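Local coordinates for protein probable oxidoreductase (Pseudomonas aeruginosa, PDB 4B7C) that is a probable medium-chain dehydrogenase/reductase, likely to carry out NADP-dependent oxidation or reduction on an as yet unidentified substrate, at residues B[153-158]-B[223-228]. Numbering follows the deposited sequence.
Sequences VVISGA and FDNVGG
Ser156 and Asp224 meet side chain to side chain where two neighbouring parallel strands give way to loops. With chi1 at 69°, the hydroxyl sits between its own backbone N and carbonyl carbon and donates to the anti lone pair of Asp224 OD1, Ser156 OG to OD1 being 2.8 Å. The same oxygen accepts the backbone N-H of Val226, from above the carboxylate plane, closing an Asx turn that the Gly227 N-H, on the syn side, extends to an Asx motif; three donors thus hold the carboxylate's rotation. Asn225 ND2 reaches back to Ser156 O at 2.9 Å; this oxygen lies nearly in the Asn225 amide plane, whereas ND2 is tilted from the carbonyl plane. Just before these side chains the strands pair through Phe223 N to Val154 O (2.8 Å) and Ser156 N to Phe223 O (3.0 Å). Packing is closest round buried Ser156, whose CB lies 3.5 Å from Val226 CG2; Gly157 and Val226 form the partly exposed side. Ile155 CG2 touches Phe223 CB more lightly, beneath helix 161-172. Adjacent carboxyl ends of central parallel strands, the first leading through a glycine-containing loop into a helix, are characteristic of a Rossmann fold, consistent with an NADP-binding cleft here.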
loop_
_atom_site.group_PDB
_atom_site.type_symbol
_atom_site.label_atom_id
_atom_site.label_comp_id
_atom_site.label_asym_id
_atom_site.label_seq_id
_atom_site.Cartn_x
_atom_site.Cartn_y
_atom_site.Cartn_z
ATOM N N VAL B 153 15.912 0.876 -8.544
ATOM C CA VAL B 153 14.681 1.575 -8.846
ATOM C C VAL B 153 14.129 1.090 -10.165
ATOM O O VAL B 153 14.805 1.142 -11.197
ATOM C CB VAL B 153 14.905 3.098 -8.920
ATOM C CG1 VAL B 153 13.604 3.807 -9.262
ATOM C CG2 VAL B 153 15.456 3.595 -7.600
ATOM N N VAL B 154 12.892 0.615 -10.134
ATOM C CA VAL B 154 12.185 0.219 -11.340
ATOM C C VAL B 154 11.074 1.213 -11.670
ATOM O O VAL B 154 10.332 1.683 -10.791
ATOM C CB VAL B 154 11.600 -1.195 -11.207
ATOM C CG1 VAL B 154 10.728 -1.528 -12.407
ATOM C CG2 VAL B 154 12.717 -2.213 -11.024
ATOM N N ILE B 155 10.989 1.571 -12.947
ATOM C CA ILE B 155 10.058 2.574 -13.406
ATOM C C ILE B 155 9.159 2.015 -14.500
ATOM O O ILE B 155 9.637 1.578 -15.551
ATOM C CB ILE B 155 10.831 3.816 -13.936
ATOM C CG1 ILE B 155 12.072 4.167 -13.065
ATOM C CG2 ILE B 155 9.860 4.970 -14.168
ATOM C CD1 ILE B 155 12.170 5.633 -12.732
ATOM N N SER B 156 7.847 2.030 -14.266
ATOM C CA SER B 156 6.878 1.677 -15.310
ATOM C C SER B 156 6.485 2.922 -16.113
ATOM O O SER B 156 6.657 4.051 -15.651
ATOM C CB SER B 156 5.640 0.995 -14.731
ATOM O OG SER B 156 4.859 1.891 -13.967
ATOM N N GLY B 157 5.944 2.703 -17.314
ATOM C CA GLY B 157 5.693 3.786 -18.271
ATOM C C GLY B 157 6.943 4.640 -18.440
ATOM O O GLY B 157 6.873 5.866 -18.526
ATOM N N ALA B 158 8.086 3.972 -18.500
ATOM C CA ALA B 158 9.385 4.613 -18.343
ATOM C C ALA B 158 9.756 5.580 -19.477
ATOM O O ALA B 158 10.583 6.476 -19.275
ATOM C CB ALA B 158 10.465 3.565 -18.165
ATOM N N PHE B 223 8.345 2.866 -9.140
ATOM C CA PHE B 223 7.630 4.064 -9.565
ATOM C C PHE B 223 6.608 3.621 -10.580
ATOM O O PHE B 223 6.954 3.306 -11.727
ATOM C CB PHE B 223 8.619 5.087 -10.170
ATOM C CG PHE B 223 8.065 6.485 -10.318
ATOM C CD1 PHE B 223 7.030 6.759 -11.187
ATOM C CD2 PHE B 223 8.616 7.541 -9.607
ATOM C CE1 PHE B 223 6.534 8.047 -11.321
ATOM C CE2 PHE B 223 8.125 8.830 -9.743
ATOM C CZ PHE B 223 7.076 9.079 -10.582
ATOM N N ASP B 224 5.336 3.641 -10.189
ATOM C CA ASP B 224 4.259 3.096 -11.026
ATOM C C ASP B 224 3.381 4.147 -11.688
ATOM O O ASP B 224 2.691 4.928 -11.021
ATOM C CB ASP B 224 3.366 2.129 -10.231
ATOM C CG ASP B 224 2.444 1.309 -11.133
ATOM O OD1 ASP B 224 2.702 1.198 -12.356
ATOM O OD2 ASP B 224 1.464 0.735 -10.623
ATOM N N ASN B 225 3.423 4.153 -13.018
ATOM C CA ASN B 225 2.578 5.021 -13.842
ATOM C C ASN B 225 1.492 4.272 -14.584
ATOM O O ASN B 225 0.635 4.886 -15.197
ATOM C CB ASN B 225 3.433 5.771 -14.877
ATOM C CG ASN B 225 4.415 6.716 -14.231
ATOM O OD1 ASN B 225 4.011 7.659 -13.547
ATOM N ND2 ASN B 225 5.711 6.452 -14.412
ATOM N N VAL B 226 1.545 2.942 -14.558
ATOM C CA VAL B 226 0.705 2.138 -15.461
ATOM C C VAL B 226 -0.228 1.155 -14.763
ATOM O O VAL B 226 -1.349 0.938 -15.210
ATOM C CB VAL B 226 1.575 1.382 -16.506
ATOM C CG1 VAL B 226 2.521 2.354 -17.205
ATOM C CG2 VAL B 226 2.365 0.264 -15.856
ATOM N N GLY B 227 0.233 0.571 -13.666
ATOM C CA GLY B 227 -0.585 -0.357 -12.900
ATOM C C GLY B 227 -0.761 -1.691 -13.613
ATOM O O GLY B 227 0.148 -2.180 -14.287
ATOM N N GLY B 228 -1.928 -2.291 -13.415
ATOM C CA GLY B 228 -2.284 -3.537 -14.084
ATOM C C GLY B 228 -1.313 -4.674 -13.836
ATOM O O GLY B 228 -0.758 -4.819 -12.739
#